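Local coordinates for putative lipase (Bacteroides thetaiotaomicron VPI-5482, PDB 3BZW), which probably hydrolyses lipid esters, possibly lysophospholipids, as a member of the GDSL-like (SGNH) lipase/acylhydrolase family, at residues A[107-112]-A[142-147]; A[69-74]-A[94-99]; A[99-104]-A[193-198]. One frame throughout, in Å; residues are numbered along the deposited sequence.

From the N terminus, contact 2 comes first: 69-74 meets 94-99, closing a loop that holds most of helix 74-85 and leads into strand 91-95 of the central parallel sheet. Asn-99, on helix 98-102, ends contact 2 and begins contact 3, which runs far along the chain to the start of helix 195-210. Within that long loop nests contact 1, where 107-112 meets 142-147 at the two feet of the hairpin of strands 111-122 and 127-136. The three sites touch one another: Arg-146 reaches Gln-70 and Asp-100, Tyr-143 bonds Tyr-198 O, and Asp-100 accepts from Trp-71 N.

Contact 1: residues A[107-112]-A[142-147]; sequences IGEWFT and TYRGRI. With SO4 (sulfate ion), chain L.
Arg-144 holds Ile-107 and Gly-108 by its backbone N and by the tip of its side chain. The N gives a nearly straight hydrogen bond (165°) to Ile-107 O at 2.9 Å, and NH1 bonds Gly-108 O at 2.8 Å, the acceptor lying somewhat out of the guanidinium plane. NH1 and NH2 also hydrogen-bond O4 and O2 of a sulfate probably from the crystallisation liquor, Arg-144 NH2 to sulfate O2 at 2.7 Å. Glu-109 OE1, 3.9 Å from Arg-144 NH1, adds a long salt bridge. Lys-127 and Thr-130 of the second subunit join here, bonding Gly-108 O and the sulfate respectively.

Extended from CG to NE (chi2 167°), the side chain crosses the Trp-110 ring at about a right angle: Arg-144 CG stands over the six-membered ring, 3.6 Å from its centroid, in a CH-pi contact. Beyond it the guanidinium is sandwiched, with Trp-110 CD1 on one face and Ile-107 CG2 on the other, 3.5 Å from Arg-144 NE. At the indole rim Trp-110 CZ3 meets Ile-147 CG2 at 4.0 Å. An alanine in place of Trp-110 would probably leave one guanidinium face without its partner and open a gap beside Ile-147.

Thr-142 N-caps helix 143-157, its OG1 accepting from Gly-145 N at 3.0 Å. A capped helix start thus meets the root of a two-stranded antiparallel hairpin extending from the alpha/beta body.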
loop_
_atom_site.group_PDB
_atom_site.type_symbol
_atom_site.label_atom_id
_atom_site.label_comp_id
_atom_site.label_asym_id
_atom_site.label_seq_id
_atom_site.Cartn_x
_atom_site.Cartn_y
_atom_site.Cartn_z
ATOM N N ILE A 107 -25.522 -2.534 11.358
ATOM C CA ILE A 107 -25.413 -2.065 9.979
ATOM C C ILE A 107 -26.013 -3.072 8.999
ATOM O O ILE A 107 -26.766 -2.703 8.092
ATOM C CB ILE A 107 -23.936 -1.789 9.610
ATOM C CG1 ILE A 107 -23.418 -0.598 10.423
ATOM C CG2 ILE A 107 -23.806 -1.520 8.112
ATOM C CD1 ILE A 107 -24.110 0.727 10.117
ATOM N N GLY A 108 -25.679 -4.344 9.185
ATOM C CA GLY A 108 -26.217 -5.382 8.323
ATOM C C GLY A 108 -25.576 -5.511 6.954
ATOM O O GLY A 108 -24.394 -5.214 6.775
ATOM N N GLU A 109 -26.377 -5.945 5.982
ATOM C CA GLU A 109 -25.913 -6.155 4.616
ATOM C C GLU A 109 -26.907 -5.572 3.610
ATOM O O GLU A 109 -28.107 -5.542 3.866
ATOM C CB GLU A 109 -25.760 -7.656 4.345
ATOM C CG GLU A 109 -24.908 -8.418 5.354
ATOM C CD GLU A 109 -23.420 -8.149 5.208
ATOM O OE1 GLU A 109 -23.014 -7.505 4.214
ATOM O OE2 GLU A 109 -22.653 -8.600 6.089
ATOM N N TRP A 110 -26.404 -5.137 2.459
ATOM C CA TRP A 110 -27.258 -4.560 1.421
ATOM C C TRP A 110 -28.066 -5.600 0.644
ATOM O O TRP A 110 -29.259 -5.415 0.398
ATOM C CB TRP A 110 -26.420 -3.766 0.410
ATOM C CG TRP A 110 -25.763 -2.523 0.944
ATOM C CD1 TRP A 110 -24.422 -2.298 1.081
ATOM C CD2 TRP A 110 -26.416 -1.310 1.340
ATOM N NE1 TRP A 110 -24.200 -1.017 1.533
ATOM C CE2 TRP A 110 -25.405 -0.389 1.700
ATOM C CE3 TRP A 110 -27.758 -0.909 1.423
ATOM C CZ2 TRP A 110 -25.694 0.911 2.137
ATOM C CZ3 TRP A 110 -28.046 0.386 1.859
ATOM C CH2 TRP A 110 -27.015 1.279 2.209
ATOM N N PHE A 111 -27.402 -6.684 0.251
ATOM C CA PHE A 111 -28.028 -7.742 -0.542
ATOM C C PHE A 111 -27.680 -9.142 -0.052
ATOM O O PHE A 111 -26.840 -9.330 0.828
ATOM C CB PHE A 111 -27.513 -7.704 -1.988
ATOM C CG PHE A 111 -27.764 -6.420 -2.723
ATOM C CD1 PHE A 111 -28.909 -6.263 -3.499
ATOM C CD2 PHE A 111 -26.821 -5.397 -2.703
ATOM C CE1 PHE A 111 -29.108 -5.111 -4.251
ATOM C CE2 PHE A 111 -27.009 -4.237 -3.452
ATOM C CZ PHE A 111 -28.154 -4.094 -4.230
ATOM N N THR A 112 -28.338 -10.119 -0.669
ATOM C CA THR A 112 -28.049 -11.533 -0.454
ATOM C C THR A 112 -27.772 -11.933 -1.910
ATOM O O THR A 112 -28.261 -11.270 -2.830
ATOM C CB THR A 112 -29.258 -12.335 0.082
ATOM O OG1 THR A 112 -30.361 -12.206 -0.822
ATOM C CG2 THR A 112 -29.657 -11.839 1.472
ATOM N N THR A 142 -31.860 -4.229 10.489
ATOM C CA THR A 142 -30.565 -3.606 10.244
ATOM C C THR A 142 -30.686 -2.234 9.593
ATOM O O THR A 142 -31.724 -1.890 9.030
ATOM C CB THR A 142 -29.691 -4.493 9.341
ATOM O OG1 THR A 142 -30.219 -4.480 8.011
ATOM C CG2 THR A 142 -29.682 -5.928 9.857
ATOM N N TYR A 143 -29.608 -1.459 9.673
ATOM C CA TYR A 143 -29.579 -0.114 9.112
ATOM C C TYR A 143 -29.666 -0.148 7.585
ATOM O O TYR A 143 -30.458 0.582 6.985
ATOM C CB TYR A 143 -28.294 0.588 9.549
ATOM C CG TYR A 143 -28.256 2.072 9.261
ATOM C CD1 TYR A 143 -29.195 2.940 9.825
ATOM C CD2 TYR A 143 -27.254 2.619 8.462
ATOM C CE1 TYR A 143 -29.131 4.314 9.608
ATOM C CE2 TYR A 143 -27.182 3.991 8.234
ATOM C CZ TYR A 143 -28.120 4.831 8.815
ATOM O OH TYR A 143 -28.025 6.188 8.628
ATOM N N ARG A 144 -28.852 -0.992 6.958
ATOM C CA ARG A 144 -28.866 -1.107 5.504
ATOM C C ARG A 144 -30.229 -1.624 5.059
ATOM O O ARG A 144 -30.752 -1.218 4.019
ATOM C CB ARG A 144 -27.750 -2.045 5.034
ATOM C CG ARG A 144 -26.372 -1.388 5.045
ATOM C CD ARG A 144 -25.255 -2.405 4.892
ATOM N NE ARG A 144 -23.962 -1.758 4.673
ATOM C CZ ARG A 144 -22.791 -2.378 4.755
ATOM N NH1 ARG A 144 -22.739 -3.666 5.056
ATOM N NH2 ARG A 144 -21.668 -1.711 4.521
ATOM N N GLY A 145 -30.803 -2.515 5.863
ATOM C CA GLY A 145 -32.114 -3.054 5.543
ATOM C C GLY A 145 -33.163 -1.959 5.592
ATOM O O GLY A 145 -34.061 -1.904 4.753
ATOM N N ARG A 146 -33.047 -1.078 6.583
ATOM C CA ARG A 146 -33.990 0.026 6.739
ATOM C C ARG A 146 -33.874 1.019 5.590
ATOM O O ARG A 146 -34.870 1.593 5.148
ATOM C CB ARG A 146 -33.744 0.746 8.068
ATOM C CG ARG A 146 -34.049 -0.103 9.287
ATOM C CD ARG A 146 -33.749 0.653 10.571
ATOM N NE ARG A 146 -34.149 -0.113 11.748
ATOM C CZ ARG A 146 -34.197 0.385 12.978
ATOM N NH1 ARG A 146 -33.866 1.653 13.190
ATOM N NH2 ARG A 146 -34.577 -0.380 13.993
ATOM N N ILE A 147 -32.652 1.232 5.111
ATOM C CA ILE A 147 -32.443 2.151 4.003
ATOM C C ILE A 147 -33.052 1.547 2.736
ATOM O O ILE A 147 -33.671 2.254 1.940
ATOM C CB ILE A 147 -30.937 2.448 3.796
ATOM C CG1 ILE A 147 -30.410 3.260 4.986
ATOM C CG2 ILE A 147 -30.724 3.229 2.504
ATOM C CD1 ILE A 147 -28.903 3.498 4.970
HETATM S S SO4 L . -18.974 -4.077 4.379
HETATM O O1 SO4 L . -17.579 -4.111 4.872
HETATM O O2 SO4 L . -19.272 -2.719 3.883
HETATM O O3 SO4 L . -19.138 -5.041 3.273
HETATM O O4 SO4 L . -19.899 -4.422 5.476
HETATM O O HOH W 1 -29.319 -6.280 6.217
#

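Contact 2: residues A[69-74]-A[94-99]; sequences RQWDDV and VFMGTN. With ACT (acetate ion), chain G.
Asn-99 ND2 gives two hydrogen bonds: one to Arg-69 O at 2.8 Å, the other, almost straight (175°), to acetate OXT, also at 2.8 Å. Arg-69 O lies close to the Asn-99 amide plane, while ND2 is tilted from the carbonyl plane. The same oxygen takes a second bond, from water 2, whose oxygen is 2.9 Å from Arg-69 O. That water in turn accepts from Gly-97 N and Asn-99 N, so the backbone at the start of helix 98-102 is met through it.

Trp-71 NE1 makes a weak hydrogen bond to Met-96 O, 2.9 Å away and bent at 134°, while its backbone N is taken by Asp-100. Gln-70 OE1 is satisfied by Arg-146. Along the loop, Arg-69 NH1 forms a salt bridge with Asp-73 OD2 at 3.0 Å; the guanidinium approaches from above the carboxylate plane, and Arg-76 binds the other oxygen of Asp-73.

Met-96, built as selenomethionine, fills the middle. With CG anti to the backbone N (chi1 -173°), CG lies over a face of the Trp-71 ring, 3.5 Å from Trp-71 CD1. The chain then bends, setting SE 3.3 Å from Arg-69 O and bringing CE against Val-74 CG2. Trp-71 CZ2 rests 3.9 Å from Val-94 CG1.

Gly-97, Thr-98, Asn-99 and Asp-100 match the G-x-N-D motif of SGNH hydrolases. The acetate, probably from the crystallisation liquor and held also by Ser-35 N, Gly-68 N and His-242 NE2, occupies a site consistent with the family's oxyanion hole.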
loop_
_atom_site.group_PDB
_atom_site.type_symbol
_atom_site.label_atom_id
_atom_site.label_comp_id
_atom_site.label_asym_id
_atom_site.label_seq_id
_atom_site.Cartn_x
_atom_site.Cartn_y
_atom_site.Cartn_z
ATOM N N ARG A 69 -36.867 9.469 16.194
ATOM C CA ARG A 69 -37.135 8.501 15.136
ATOM C C ARG A 69 -35.879 8.046 14.400
ATOM O O ARG A 69 -34.875 8.764 14.337
ATOM C CB ARG A 69 -38.167 9.060 14.148
ATOM C CG ARG A 69 -39.534 9.293 14.789
ATOM C CD ARG A 69 -40.081 7.994 15.381
ATOM N NE ARG A 69 -41.199 8.212 16.299
ATOM C CZ ARG A 69 -42.453 8.453 15.923
ATOM N NH1 ARG A 69 -42.771 8.505 14.635
ATOM N NH2 ARG A 69 -43.395 8.637 16.841
ATOM N N GLN A 70 -35.953 6.837 13.854
ATOM C CA GLN A 70 -34.843 6.225 13.131
ATOM C C GLN A 70 -35.238 5.938 11.685
ATOM O O GLN A 70 -36.371 6.201 11.282
ATOM C CB GLN A 70 -34.444 4.930 13.840
ATOM C CG GLN A 70 -33.969 5.151 15.274
ATOM C CD GLN A 70 -34.063 3.897 16.120
ATOM O OE1 GLN A 70 -33.726 2.806 15.668
ATOM N NE2 GLN A 70 -34.515 4.050 17.359
ATOM N N TRP A 71 -34.309 5.393 10.904
ATOM C CA TRP A 71 -34.600 5.100 9.507
ATOM C C TRP A 71 -35.767 4.141 9.295
ATOM O O TRP A 71 -36.298 4.053 8.187
ATOM C CB TRP A 71 -33.354 4.558 8.784
ATOM C CG TRP A 71 -32.720 5.579 7.879
ATOM C CD1 TRP A 71 -31.766 6.502 8.214
ATOM C CD2 TRP A 71 -33.041 5.816 6.503
ATOM N NE1 TRP A 71 -31.475 7.301 7.130
ATOM C CE2 TRP A 71 -32.245 6.902 6.067
ATOM C CE3 TRP A 71 -33.929 5.219 5.593
ATOM C CZ2 TRP A 71 -32.309 7.402 4.762
ATOM C CZ3 TRP A 71 -33.994 5.717 4.295
ATOM C CH2 TRP A 71 -33.188 6.798 3.893
ATOM N N ASP A 72 -36.187 3.434 10.343
ATOM C CA ASP A 72 -37.307 2.505 10.192
ATOM C C ASP A 72 -38.638 3.253 10.128
ATOM O O ASP A 72 -39.671 2.673 9.789
ATOM C CB ASP A 72 -37.330 1.480 11.340
ATOM C CG ASP A 72 -37.537 2.119 12.705
ATOM O OD1 ASP A 72 -37.158 3.295 12.890
ATOM O OD2 ASP A 72 -38.062 1.431 13.605
ATOM N N ASP A 73 -38.598 4.548 10.427
ATOM C CA ASP A 73 -39.798 5.377 10.421
ATOM C C ASP A 73 -39.969 6.166 9.119
ATOM O O ASP A 73 -40.945 6.899 8.959
ATOM C CB ASP A 73 -39.761 6.340 11.618
ATOM C CG ASP A 73 -41.123 6.946 11.935
ATOM O OD1 ASP A 73 -42.108 6.179 12.043
ATOM O OD2 ASP A 73 -41.206 8.186 12.090
ATOM N N VAL A 74 -39.034 6.008 8.185
ATOM C CA VAL A 74 -39.107 6.728 6.914
ATOM C C VAL A 74 -40.360 6.391 6.099
ATOM O O VAL A 74 -41.006 7.286 5.560
ATOM C CB VAL A 74 -37.834 6.492 6.066
ATOM C CG1 VAL A 74 -38.024 7.039 4.648
ATOM C CG2 VAL A 74 -36.647 7.188 6.732
ATOM N N VAL A 94 -34.667 13.836 3.131
ATOM C CA VAL A 94 -34.631 12.827 4.181
ATOM C C VAL A 94 -33.338 13.037 4.965
ATOM O O VAL A 94 -32.245 12.817 4.450
ATOM C CB VAL A 94 -34.654 11.406 3.586
ATOM C CG1 VAL A 94 -34.771 10.378 4.703
ATOM C CG2 VAL A 94 -35.821 11.273 2.605
ATOM N N PHE A 95 -33.487 13.465 6.215
ATOM C CA PHE A 95 -32.371 13.771 7.111
ATOM C C PHE A 95 -32.547 12.826 8.303
ATOM O O PHE A 95 -33.148 13.195 9.306
ATOM C CB PHE A 95 -32.520 15.238 7.534
ATOM C CG PHE A 95 -31.339 15.811 8.259
ATOM C CD1 PHE A 95 -31.444 17.051 8.885
ATOM C CD2 PHE A 95 -30.123 15.140 8.305
ATOM C CE1 PHE A 95 -30.356 17.612 9.546
ATOM C CE2 PHE A 95 -29.026 15.697 8.967
ATOM C CZ PHE A 95 -29.145 16.931 9.586
HETATM N N MSE A 96 -32.000 11.617 8.194
HETATM C CA MSE A 96 -32.201 10.604 9.228
HETATM C C MSE A 96 -31.012 9.667 9.443
HETATM O O MSE A 96 -30.198 9.470 8.545
HETATM C CB MSE A 96 -33.414 9.761 8.816
HETATM C CG MSE A 96 -33.903 8.751 9.836
HETATM SE SE MSE A 96 -35.078 9.572 11.105
HETATM C CE MSE A 96 -36.749 9.395 10.120
ATOM N N GLY A 97 -30.923 9.079 10.637
ATOM C CA GLY A 97 -29.852 8.134 10.894
ATOM C C GLY A 97 -29.064 8.270 12.179
ATOM O O GLY A 97 -28.535 7.280 12.687
ATOM N N THR A 98 -28.980 9.476 12.722
ATOM C CA THR A 98 -28.209 9.655 13.944
ATOM C C THR A 98 -28.771 8.821 15.101
ATOM O O THR A 98 -28.025 8.371 15.971
ATOM C CB THR A 98 -28.114 11.153 14.331
ATOM O OG1 THR A 98 -26.912 11.366 15.082
ATOM C CG2 THR A 98 -29.312 11.585 15.167
ATOM N N ASN A 99 -30.082 8.592 15.102
ATOM C CA ASN A 99 -30.688 7.793 16.161
ATOM C C ASN A 99 -30.448 6.293 15.962
ATOM O O ASN A 99 -30.474 5.521 16.923
ATOM C CB ASN A 99 -32.187 8.094 16.275
ATOM C CG ASN A 99 -32.461 9.471 16.867
ATOM O OD1 ASN A 99 -31.813 9.879 17.832
ATOM N ND2 ASN A 99 -33.432 10.182 16.301
HETATM C C ACT G . -32.967 13.098 17.855
HETATM O O ACT G . -32.861 13.337 19.046
HETATM O OXT ACT G . -34.013 12.650 17.418
HETATM C CH3 ACT G . -31.814 13.372 16.924
HETATM O O HOH W 2 -32.300 9.566 13.154
#

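Contact 3: residues A[99-104]-A[193-198]; sequences NDYNSS and EYIDAY. With ACT (acetate ion), chain G.
Tyr-101 and Tyr-198 are brought together by different first torsions: CG of Tyr-101 is anti to its backbone N (chi1 158°), whereas CG of Tyr-198 is anti to its carbonyl carbon (chi1 -59°). Their rings form an offset edge-to-face pair, centroids 5.8 Å apart and planes at 71°, with the edge of Tyr-101 turned to the face of Tyr-198. This joins short helix 98-102 to the first turn of helix 195-210 in the SGNH alpha/beta fold.

The Tyr-198 ring lies flat against the backbone of helix 98-102: Tyr-101 CA sits over its centre, 3.6 Å from the centroid, and Tyr-101 CB is 3.7 Å from Tyr-198 CD2. Asp-100 CB touches the same ring at CD1, its carboxylate being engaged by Trp-71 N and Arg-146. Ile-195 takes a face of the Tyr-101 ring, its CB 4.2 Å from that ring's centroid, and the tip of the same side chain, CD1, presses on Tyr-101 CB at 3.6 Å.

Between the two segments there is no hydrogen bond; the polar ends are met by other parts of the fold. Tyr-101 OH bonds Tyr-187 O, and Tyr-198 OH bonds Val-105 O, on the residue whose N closes the Schellman motif to Asp-100 O, with Ser-104 (positive phi) as its C-prime residue. Tyr-194 turns outward to Glu-113 and Arg-134 of the third subunit. At the rim of the Tyr-101 ring, CE1 comes within 3.4 Å of Ile-195 N and 3.6 Å of Glu-193 O, which lies in the ring plane.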
loop_
_atom_site.group_PDB
_atom_site.type_symbol
_atom_site.label_atom_id
_atom_site.label_comp_id
_atom_site.label_asym_id
_atom_site.label_seq_id
_atom_site.Cartn_x
_atom_site.Cartn_y
_atom_site.Cartn_z
ATOM N N ASN A 99 -30.082 8.592 15.102
ATOM C CA ASN A 99 -30.688 7.793 16.161
ATOM C C ASN A 99 -30.448 6.293 15.962
ATOM O O ASN A 99 -30.474 5.521 16.923
ATOM C CB ASN A 99 -32.187 8.094 16.275
ATOM C CG ASN A 99 -32.461 9.471 16.867
ATOM O OD1 ASN A 99 -31.813 9.879 17.832
ATOM N ND2 ASN A 99 -33.432 10.182 16.301
ATOM N N ASP A 100 -30.233 5.872 14.719
ATOM C CA ASP A 100 -29.941 4.464 14.459
ATOM C C ASP A 100 -28.583 4.187 15.107
ATOM O O ASP A 100 -28.357 3.124 15.692
ATOM C CB ASP A 100 -29.877 4.195 12.955
ATOM C CG ASP A 100 -31.239 4.273 12.292
ATOM O OD1 ASP A 100 -31.851 3.210 12.046
ATOM O OD2 ASP A 100 -31.702 5.404 12.027
ATOM N N TYR A 101 -27.682 5.158 15.009
ATOM C CA TYR A 101 -26.363 5.015 15.617
ATOM C C TYR A 101 -26.515 4.921 17.131
ATOM O O TYR A 101 -26.022 3.987 17.764
ATOM C CB TYR A 101 -25.468 6.214 15.276
ATOM C CG TYR A 101 -24.322 6.405 16.255
ATOM C CD1 TYR A 101 -23.211 5.558 16.248
ATOM C CD2 TYR A 101 -24.382 7.407 17.223
ATOM C CE1 TYR A 101 -22.181 5.709 17.196
ATOM C CE2 TYR A 101 -23.374 7.563 18.169
ATOM C CZ TYR A 101 -22.279 6.714 18.153
ATOM O OH TYR A 101 -21.303 6.882 19.103
ATOM N N ASN A 102 -27.214 5.891 17.710
ATOM C CA ASN A 102 -27.406 5.922 19.153
ATOM C C ASN A 102 -28.119 4.684 19.697
ATOM O O ASN A 102 -27.825 4.229 20.803
ATOM C CB ASN A 102 -28.188 7.176 19.554
ATOM C CG ASN A 102 -28.364 7.292 21.056
ATOM O OD1 ASN A 102 -29.486 7.425 21.559
ATOM N ND2 ASN A 102 -27.253 7.245 21.780
ATOM N N SER A 103 -29.038 4.131 18.913
ATOM C CA SER A 103 -29.792 2.961 19.347
ATOM C C SER A 103 -29.138 1.627 18.991
ATOM O O SER A 103 -29.769 0.570 19.079
ATOM C CB SER A 103 -31.211 3.029 18.781
ATOM O OG SER A 103 -31.877 4.188 19.270
ATOM N N SER A 104 -27.873 1.688 18.591
ATOM C CA SER A 104 -27.094 0.502 18.234
ATOM C C SER A 104 -27.755 -0.423 17.215
ATOM O O SER A 104 -27.780 -1.642 17.404
ATOM C CB SER A 104 -26.755 -0.303 19.496
ATOM O OG SER A 104 -26.057 0.496 20.433
ATOM N N GLU A 193 -19.998 -0.005 16.487
ATOM C CA GLU A 193 -19.880 0.837 15.304
ATOM C C GLU A 193 -19.707 2.307 15.669
ATOM O O GLU A 193 -20.240 2.777 16.679
ATOM C CB GLU A 193 -21.132 0.689 14.431
ATOM C CG GLU A 193 -21.385 -0.719 13.907
ATOM C CD GLU A 193 -20.570 -1.054 12.672
ATOM O OE1 GLU A 193 -19.694 -0.251 12.282
ATOM O OE2 GLU A 193 -20.808 -2.132 12.089
ATOM N N TYR A 194 -18.939 3.029 14.858
ATOM C CA TYR A 194 -18.763 4.456 15.078
ATOM C C TYR A 194 -19.848 5.111 14.235
ATOM O O TYR A 194 -20.400 4.480 13.333
ATOM C CB TYR A 194 -17.388 4.938 14.592
ATOM C CG TYR A 194 -16.226 4.525 15.470
ATOM C CD1 TYR A 194 -15.315 3.556 15.046
ATOM C CD2 TYR A 194 -16.028 5.114 16.723
ATOM C CE1 TYR A 194 -14.234 3.183 15.844
ATOM C CE2 TYR A 194 -14.947 4.746 17.530
ATOM C CZ TYR A 194 -14.055 3.779 17.082
ATOM O OH TYR A 194 -12.991 3.402 17.875
ATOM N N ILE A 195 -20.156 6.370 14.528
ATOM C CA ILE A 195 -21.169 7.103 13.775
ATOM C C ILE A 195 -20.852 7.029 12.277
ATOM O O ILE A 195 -21.754 7.072 11.438
ATOM C CB ILE A 195 -21.220 8.591 14.243
ATOM C CG1 ILE A 195 -22.289 9.364 13.466
ATOM C CG2 ILE A 195 -19.862 9.243 14.057
ATOM C CD1 ILE A 195 -23.717 8.901 13.727
ATOM N N ASP A 196 -19.561 6.899 11.961
ATOM C CA ASP A 196 -19.069 6.812 10.580
ATOM C C ASP A 196 -19.853 5.834 9.708
ATOM O O ASP A 196 -20.199 6.139 8.568
ATOM C CB ASP A 196 -17.605 6.357 10.567
ATOM C CG ASP A 196 -16.704 7.240 11.398
ATOM O OD1 ASP A 196 -17.196 7.891 12.342
ATOM O OD2 ASP A 196 -15.488 7.263 11.110
ATOM N N ALA A 197 -20.099 4.643 10.243
ATOM C CA ALA A 197 -20.812 3.602 9.510
ATOM C C ALA A 197 -22.204 4.039 9.074
ATOM O O ALA A 197 -22.667 3.670 7.994
ATOM C CB ALA A 197 -20.911 2.345 10.364
ATOM N N TYR A 198 -22.863 4.830 9.912
ATOM C CA TYR A 198 -24.210 5.292 9.620
ATOM C C TYR A 198 -24.211 6.443 8.623
ATOM O O TYR A 198 -25.187 6.656 7.919
ATOM C CB TYR A 198 -24.905 5.673 10.928
ATOM C CG TYR A 198 -24.977 4.498 11.878
ATOM C CD1 TYR A 198 -26.089 3.646 11.889
ATOM C CD2 TYR A 198 -23.890 4.173 12.692
ATOM C CE1 TYR A 198 -26.107 2.493 12.681
ATOM C CE2 TYR A 198 -23.899 3.025 13.487
ATOM C CZ TYR A 198 -25.006 2.189 13.473
ATOM O OH TYR A 198 -24.993 1.040 14.229
HETATM C C ACT G . -32.967 13.098 17.855
HETATM O O ACT G . -32.861 13.337 19.046
HETATM O OXT ACT G . -34.013 12.650 17.418
HETATM C CH3 ACT G . -31.814 13.372 16.924
#